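Local coordinates for putative citrate lyase, alfa subunit (Streptococcus mutans, PDB 2HJ0), which is a putative citrate lyase alpha subunit of the CitF family, built on mixed beta-sheets flanked by helices, at residues A[447-452]-A[465-470]; A[409-414]-A[438-443]. All blocks are in the same frame, centred on the assembly; numbering follows the deposited sequence.

Interaction 1: residues A[447-452]-A[465-470]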
ATOM      1  N   ILE A 447      28.571 -15.005 -28.947  1.00 19.10           N
ATOM      2  CA  ILE A 447      27.274 -14.344 -28.859  1.00 17.52           C
ATOM      3  C   ILE A 447      26.390 -14.636 -30.072  1.00 16.55           C
ATOM      4  O   ILE A 447      26.891 -14.750 -31.185  1.00 16.28           O
ATOM      5  CB  ILE A 447      27.510 -12.813 -28.744  1.00 19.12           C
ATOM      6  CG1 ILE A 447      27.465 -12.406 -27.276  1.00 20.57           C
ATOM      7  CG2 ILE A 447      26.524 -12.024 -29.591  1.00 18.78           C
ATOM      8  CD1 ILE A 447      28.487 -13.117 -26.450  1.00 23.27           C
ATOM      9  N   ALA A 448      25.082 -14.763 -29.851  1.00 15.24           N
ATOM     10  CA  ALA A 448      24.125 -14.992 -30.935  1.00 14.30           C
ATOM     11  C   ALA A 448      23.045 -13.911 -30.827  1.00 13.64           C
ATOM     12  O   ALA A 448      22.222 -13.933 -29.916  1.00 13.37           O
ATOM     13  CB  ALA A 448      23.501 -16.368 -30.825  1.00 13.69           C
ATOM     14  N   ILE A 449      23.057 -12.956 -31.750  1.00 13.01           N
ATOM     15  CA  ILE A 449      22.083 -11.872 -31.716  1.00 12.69           C
ATOM     16  C   ILE A 449      20.826 -12.219 -32.504  1.00 13.95           C
ATOM     17  O   ILE A 449      20.894 -12.559 -33.687  1.00 12.85           O
ATOM     18  CB  ILE A 449      22.661 -10.570 -32.314  1.00 11.96           C
ATOM     19  CG1 ILE A 449      23.997 -10.230 -31.658  1.00 11.42           C
ATOM     20  CG2 ILE A 449      21.683  -9.425 -32.099  1.00 10.23           C
ATOM     21  CD1 ILE A 449      24.710  -9.071 -32.311  1.00 10.24           C
ATOM     22  N   ASN A 450      19.674 -12.093 -31.851  1.00 14.98           N
ATOM     23  CA  ASN A 450      18.408 -12.398 -32.497  1.00 15.68           C
ATOM     24  C   ASN A 450      18.226 -11.488 -33.695  1.00 16.05           C
ATOM     25  O   ASN A 450      18.184 -10.274 -33.550  1.00 15.99           O
ATOM     26  CB  ASN A 450      17.239 -12.179 -31.536  1.00 16.83           C
ATOM     27  CG  ASN A 450      15.945 -12.804 -32.046  1.00 17.07           C
ATOM     28  OD1 ASN A 450      15.624 -12.713 -33.229  1.00 17.38           O
ATOM     29  ND2 ASN A 450      15.200 -13.441 -31.153  1.00 16.49           N
ATOM     30  N   PRO A 451      18.094 -12.063 -34.899  1.00 17.24           N
ATOM     31  CA  PRO A 451      17.914 -11.266 -36.118  1.00 17.52           C
ATOM     32  C   PRO A 451      16.703 -10.348 -36.022  1.00 18.10           C
ATOM     33  O   PRO A 451      16.513  -9.442 -36.838  1.00 16.32           O
ATOM     34  CB  PRO A 451      17.750 -12.330 -37.199  1.00 16.96           C
ATOM     35  CG  PRO A 451      17.101 -13.452 -36.462  1.00 18.01           C
ATOM     36  CD  PRO A 451      17.919 -13.497 -35.188  1.00 17.45           C
ATOM     37  N   ASN A 452      15.885 -10.595 -35.009  1.00 19.22           N
ATOM     38  CA  ASN A 452      14.697  -9.806 -34.785  1.00 19.70           C
ATOM     39  C   ASN A 452      15.123  -8.442 -34.260  1.00 18.98           C
ATOM     40  O   ASN A 452      14.314  -7.524 -34.148  1.00 18.75           O
ATOM     41  CB  ASN A 452      13.812 -10.513 -33.771  1.00 23.11           C
ATOM     42  CG  ASN A 452      12.398 -10.021 -33.812  1.00 26.69           C
ATOM     43  OD1 ASN A 452      11.731 -10.107 -34.852  1.00 28.60           O
ATOM     44  ND2 ASN A 452      11.918  -9.499 -32.682  1.00 28.20           N
ATOM     45  N   VAL A 465      33.953  -9.880 -30.044  1.00 19.13           N
ATOM     46  CA  VAL A 465      33.499 -11.098 -29.396  1.00 19.33           C
ATOM     47  C   VAL A 465      32.942 -11.968 -30.502  1.00 19.36           C
ATOM     48  O   VAL A 465      32.197 -11.493 -31.353  1.00 20.38           O
ATOM     49  CB  VAL A 465      32.383 -10.831 -28.357  1.00 19.86           C
ATOM     50  CG1 VAL A 465      31.682 -12.138 -28.013  1.00 19.83           C
ATOM     51  CG2 VAL A 465      32.976 -10.217 -27.088  1.00 17.73           C
ATOM     52  N   PRO A 466      33.289 -13.260 -30.501  1.00 18.56           N
ATOM     53  CA  PRO A 466      32.783 -14.144 -31.556  1.00 16.94           C
ATOM     54  C   PRO A 466      31.276 -14.134 -31.648  1.00 16.53           C
ATOM     55  O   PRO A 466      30.587 -14.329 -30.658  1.00 17.08           O
ATOM     56  CB  PRO A 466      33.366 -15.509 -31.184  1.00 15.96           C
ATOM     57  CG  PRO A 466      33.574 -15.416 -29.708  1.00 17.89           C
ATOM     58  CD  PRO A 466      34.056 -14.004 -29.489  1.00 17.23           C
ATOM     59  N   GLN A 467      30.767 -13.869 -32.842  1.00 17.09           N
ATOM     60  CA  GLN A 467      29.328 -13.837 -33.063  1.00 17.69           C
ATOM     61  C   GLN A 467      28.879 -14.944 -34.028  1.00 19.14           C
ATOM     62  O   GLN A 467      29.530 -15.197 -35.037  1.00 20.38           O
ATOM     63  CB  GLN A 467      28.928 -12.477 -33.622  1.00 16.26           C
ATOM     64  CG  GLN A 467      29.257 -11.332 -32.694  1.00 15.09           C
ATOM     65  CD  GLN A 467      28.861  -9.994 -33.260  1.00 13.68           C
ATOM     66  OE1 GLN A 467      27.755  -9.831 -33.767  1.00 15.47           O
ATOM     67  NE2 GLN A 467      29.757  -9.023 -33.168  1.00 11.09           N
ATOM     68  N   LEU A 468      27.763 -15.595 -33.719  1.00 19.29           N
ATOM     69  CA  LEU A 468      27.248 -16.649 -34.569  1.00 18.46           C
ATOM     70  C   LEU A 468      25.729 -16.567 -34.639  1.00 19.58           C
ATOM     71  O   LEU A 468      25.110 -15.648 -34.090  1.00 19.36           O
ATOM     72  CB  LEU A 468      27.656 -18.026 -34.034  1.00 18.76           C
ATOM     73  CG  LEU A 468      29.081 -18.228 -33.526  1.00 20.01           C
ATOM     74  CD1 LEU A 468      29.189 -17.606 -32.137  1.00 21.81           C
ATOM     75  CD2 LEU A 468      29.417 -19.704 -33.437  1.00 18.96           C
ATOM     76  N   THR A 469      25.136 -17.539 -35.325  1.00 20.16           N
ATOM     77  CA  THR A 469      23.688 -17.622 -35.464  1.00 20.47           C
ATOM     78  C   THR A 469      23.220 -18.643 -34.445  1.00 20.29           C
ATOM     79  O   THR A 469      23.994 -19.500 -34.032  1.00 21.22           O
ATOM     80  CB  THR A 469      23.288 -18.127 -36.860  1.00 21.26           C
ATOM     81  OG1 THR A 469      23.753 -19.472 -37.030  1.00 21.62           O
ATOM     82  CG2 THR A 469      23.890 -17.248 -37.945  1.00 20.34           C
ATOM     83  N   ILE A 470      21.962 -18.563 -34.036  1.00 20.55           N
ATOM     84  CA  ILE A 470      21.452 -19.522 -33.070  1.00 20.85           C
ATOM     85  C   ILE A 470      21.588 -20.942 -33.648  1.00 21.91           C
ATOM     86  O   ILE A 470      21.846 -21.892 -32.908  1.00 22.06           O
ATOM     87  CB  ILE A 470      19.960 -19.195 -32.688  1.00 19.95           C
ATOM     88  CG1 ILE A 470      19.503 -20.057 -31.517  1.00 18.56           C
ATOM     89  CG2 ILE A 470      19.047 -19.450 -33.864  1.00 19.80           C
ATOM     90  CD1 ILE A 470      20.323 -19.883 -30.266  1.00 17.48           C
TER
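Ile447 joins Gln467 and its neighbours through both of its backbone polar atoms. Ile447 N donates to Pro466 O at 2.7 Å, with an N-H...O angle of 167°, and Ile447 O accepts from Leu468 N at 2.8 Å, so Ile447 bridges the peptide groups flanking Gln467, as expected of a parallel pair. The Gln467 CA-H also points at Ile447 O.

Burial is deepest around Ile447, the residue most covered by the other segment. Ile447 CD1 meets Val465 CG1 at 3.7 Å, the two side chains crossing obliquely, and both rest on Tyr259 of helix 251-265. Farther along that face, Gln467 CG stands 4.2 Å from Ile447 CG2. Gln467 CG is anti to the carbonyl carbon (chi1 -61°), and the chain runs extended beyond it until Gln467 OE1 comes 3.5 Å from Ile449 CD1; Gln467 NE2 is taken by Phe460 O. On the other face, Ala448 CB lies against Leu468 O and Ile470.

The solvent side lies at Pro466 and Thr469, although Pro466 still touches Tyr259. At Leu468 the pairing fades: Ile449 N and Leu468 O are 4.1 Å apart and not hydrogen-bonded. Thr469 then begins helix 470-481 with a capping box: its side chain caps a backbone N just beyond, and its N bonds Glu472 OE1.

Strand 447-449 and the weakly bonded strand 467-468, outermost of its sheet within the chain, form a beta-alpha-beta unit through helix 454-459. With two backbone bonds and a small apolar patch, the chemistry implies a short edge pairing that relies largely on Ile447.

Interaction 2: residues A[409-414]-A[438-443]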
HETATM    1  N   MSE A 409      16.868  -4.740 -23.534  1.00 15.65           N
HETATM    2  CA  MSE A 409      17.716  -5.764 -24.126  1.00 16.87           C
HETATM    3  C   MSE A 409      17.859  -6.964 -23.206  1.00 16.67           C
HETATM    4  O   MSE A 409      18.442  -6.876 -22.122  1.00 16.13           O
HETATM    5  CB  MSE A 409      19.087  -5.186 -24.453  1.00 16.40           C
HETATM    6  CG  MSE A 409      20.052  -6.197 -25.030  1.00 19.27           C
HETATM    7 SE   MSE A 409      21.737  -5.341 -25.446  1.00 22.81          SE
HETATM    8  CE  MSE A 409      22.465  -5.223 -23.676  1.00 18.33           C
ATOM      9  N   SER A 410      17.321  -8.089 -23.663  1.00 16.87           N
ATOM     10  CA  SER A 410      17.355  -9.330 -22.910  1.00 17.34           C
ATOM     11  C   SER A 410      18.528 -10.225 -23.263  1.00 16.66           C
ATOM     12  O   SER A 410      18.731 -10.570 -24.428  1.00 15.54           O
ATOM     13  CB  SER A 410      16.057 -10.105 -23.131  1.00 18.04           C
ATOM     14  OG  SER A 410      15.007  -9.542 -22.373  1.00 22.15           O
ATOM     15  N   LEU A 411      19.301 -10.603 -22.249  1.00 16.34           N
ATOM     16  CA  LEU A 411      20.434 -11.494 -22.459  1.00 14.99           C
ATOM     17  C   LEU A 411      20.142 -12.837 -21.827  1.00 15.31           C
ATOM     18  O   LEU A 411      19.727 -12.912 -20.675  1.00 16.11           O
ATOM     19  CB  LEU A 411      21.707 -10.933 -21.833  1.00 14.20           C
ATOM     20  CG  LEU A 411      22.679 -10.271 -22.798  1.00 14.71           C
ATOM     21  CD1 LEU A 411      22.005  -9.037 -23.391  1.00 16.62           C
ATOM     22  CD2 LEU A 411      23.959  -9.893 -22.070  1.00 13.91           C
ATOM     23  N   VAL A 412      20.335 -13.900 -22.593  1.00 15.21           N
ATOM     24  CA  VAL A 412      20.137 -15.245 -22.072  1.00 14.83           C
ATOM     25  C   VAL A 412      21.497 -15.935 -22.195  1.00 15.21           C
ATOM     26  O   VAL A 412      21.921 -16.338 -23.286  1.00 13.65           O
ATOM     27  CB  VAL A 412      19.054 -16.036 -22.875  1.00 14.30           C
ATOM     28  CG1 VAL A 412      19.016 -17.484 -22.423  1.00 12.50           C
ATOM     29  CG2 VAL A 412      17.683 -15.400 -22.670  1.00 12.22           C
ATOM     30  N   ILE A 413      22.200 -16.036 -21.075  1.00 15.62           N
ATOM     31  CA  ILE A 413      23.504 -16.672 -21.087  1.00 16.54           C
ATOM     32  C   ILE A 413      23.431 -18.062 -20.491  1.00 17.00           C
ATOM     33  O   ILE A 413      22.677 -18.307 -19.554  1.00 18.05           O
ATOM     34  CB  ILE A 413      24.551 -15.837 -20.310  1.00 17.01           C
ATOM     35  CG1 ILE A 413      24.283 -15.903 -18.808  1.00 16.54           C
ATOM     36  CG2 ILE A 413      24.503 -14.390 -20.767  1.00 16.26           C
ATOM     37  CD1 ILE A 413      25.347 -15.219 -17.994  1.00 17.38           C
ATOM     38  N   SER A 414      24.215 -18.974 -21.056  1.00 18.61           N
ATOM     39  CA  SER A 414      24.256 -20.361 -20.596  1.00 20.33           C
ATOM     40  C   SER A 414      25.273 -21.223 -21.352  1.00 20.59           C
ATOM     41  O   SER A 414      25.397 -21.131 -22.578  1.00 18.98           O
ATOM     42  CB  SER A 414      22.889 -21.018 -20.721  1.00 19.40           C
ATOM     43  OG  SER A 414      23.034 -22.407 -20.494  1.00 19.85           O
ATOM     44  N   VAL A 438      13.809 -12.649 -26.460  1.00 15.02           N
ATOM     45  CA  VAL A 438      15.226 -12.874 -26.252  1.00 13.99           C
ATOM     46  C   VAL A 438      15.984 -12.114 -27.327  1.00 14.52           C
ATOM     47  O   VAL A 438      15.796 -12.348 -28.520  1.00 14.88           O
ATOM     48  CB  VAL A 438      15.550 -14.368 -26.317  1.00 13.97           C
ATOM     49  CG1 VAL A 438      17.023 -14.589 -26.048  1.00 13.09           C
ATOM     50  CG2 VAL A 438      14.691 -15.116 -25.297  1.00 14.00           C
ATOM     51  N   ASP A 439      16.831 -11.188 -26.893  1.00 14.74           N
ATOM     52  CA  ASP A 439      17.601 -10.362 -27.808  1.00 14.61           C
ATOM     53  C   ASP A 439      18.984 -10.897 -28.119  1.00 13.85           C
ATOM     54  O   ASP A 439      19.379 -10.983 -29.284  1.00 14.94           O
ATOM     55  CB  ASP A 439      17.720  -8.952 -27.248  1.00 14.82           C
ATOM     56  CG  ASP A 439      16.373  -8.280 -27.092  1.00 16.31           C
ATOM     57  OD1 ASP A 439      15.660  -8.173 -28.108  1.00 16.06           O
ATOM     58  OD2 ASP A 439      16.022  -7.860 -25.958  1.00 17.90           O
ATOM     59  N   VAL A 440      19.726 -11.248 -27.080  1.00 12.61           N
ATOM     60  CA  VAL A 440      21.076 -11.748 -27.265  1.00 11.29           C
ATOM     61  C   VAL A 440      21.339 -12.959 -26.406  1.00 10.83           C
ATOM     62  O   VAL A 440      21.003 -12.985 -25.224  1.00 11.28           O
ATOM     63  CB  VAL A 440      22.126 -10.682 -26.891  1.00 12.05           C
ATOM     64  CG1 VAL A 440      23.524 -11.215 -27.204  1.00 11.01           C
ATOM     65  CG2 VAL A 440      21.844  -9.382 -27.628  1.00  8.87           C
ATOM     66  N   VAL A 441      21.954 -13.958 -27.014  1.00 10.82           N
ATOM     67  CA  VAL A 441      22.292 -15.187 -26.322  1.00 11.69           C
ATOM     68  C   VAL A 441      23.817 -15.225 -26.170  1.00 12.87           C
ATOM     69  O   VAL A 441      24.548 -14.932 -27.116  1.00 13.18           O
ATOM     70  CB  VAL A 441      21.793 -16.414 -27.127  1.00 10.36           C
ATOM     71  CG1 VAL A 441      22.378 -17.696 -26.565  1.00 10.03           C
ATOM     72  CG2 VAL A 441      20.285 -16.477 -27.083  1.00  8.24           C
ATOM     73  N   VAL A 442      24.293 -15.564 -24.975  1.00 13.68           N
ATOM     74  CA  VAL A 442      25.729 -15.623 -24.715  1.00 14.16           C
ATOM     75  C   VAL A 442      26.160 -17.017 -24.243  1.00 14.98           C
ATOM     76  O   VAL A 442      25.557 -17.583 -23.332  1.00 14.63           O
ATOM     77  CB  VAL A 442      26.131 -14.584 -23.642  1.00 13.58           C
ATOM     78  CG1 VAL A 442      27.637 -14.593 -23.429  1.00 12.98           C
ATOM     79  CG2 VAL A 442      25.661 -13.202 -24.059  1.00 12.86           C
ATOM     80  N   THR A 443      27.201 -17.558 -24.877  1.00 15.87           N
ATOM     81  CA  THR A 443      27.744 -18.874 -24.540  1.00 17.50           C
ATOM     82  C   THR A 443      29.260 -18.767 -24.399  1.00 17.94           C
ATOM     83  O   THR A 443      29.811 -17.671 -24.478  1.00 18.42           O
ATOM     84  CB  THR A 443      27.445 -19.896 -25.639  1.00 18.28           C
ATOM     85  OG1 THR A 443      28.203 -19.574 -26.814  1.00 19.96           O
ATOM     86  CG2 THR A 443      25.972 -19.886 -25.980  1.00 17.59           C
TER
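Ser410 O is gripped by two backbone donors of the facing segment. Val440 N approaches Ser410 O at 2.9 Å and nearly straight on, whereas Asp439 N comes to the same Ser410 O at 3.2 Å, more bent and tilted from the carbonyl plane. Asp439 answers with its side chain: Asp439 OD2 accepts from Ser410 N at 2.6 Å through its anti lone pair, with an N-H...O angle of 171°. Asp439 CG lies anti to the carbonyl carbon (chi1 -62°), on the Ser410 side, while OD1 makes a salt bridge to Arg453.

From here the strands run parallel, their axes inclined by 25°. Val412 uses both N and O, to Val440 O and Val442 N, the latter donor lying above the carbonyl plane; Ser414 N then closes the series on Val442 O.

Leu411 and Val440, and likewise Ile413 and Val442, lie side by side and point the same way; Leu411, Ile413 and Val442 touch helix 251-265. Leu411 CD1 reaches Val440 CB at 3.9 Å. On the other face, Val412 CG2 meets Val438 CG1 at 3.5 Å, the side chains crossing at about a right angle, and Val441 leans on Phe424.

All twelve residues are buried, in the interior of a mixed sheet. The carboxylate thus stands in for a main-chain acceptor where regular pairing begins, and its second oxygen's bond to Arg453 probably offsets the cost of burying its charge.

Interactions 1 and 2 are consecutive parts of one mixed sheet, their centres 9 Å apart. They meet where strand 440-442 is followed by the antiparallel strand 447-449: Ala448 N lies 2.8 Å from Val441 O, and Asn450 N the same distance from Asp439 O, both probable hydrogen bonds. Ile447 CD1 also packs on Val442 CG1 at 3.5 Å, so the apolar row of interaction 2 continues into interaction 1 beneath helix 251-265, where Tyr259 touches residues of both. Across the sheet, the parallel pairing of 409-413 with 440-442 is buried, whereas that of 447-449 with 467-468 is shorter and partly open at the sheet's edge.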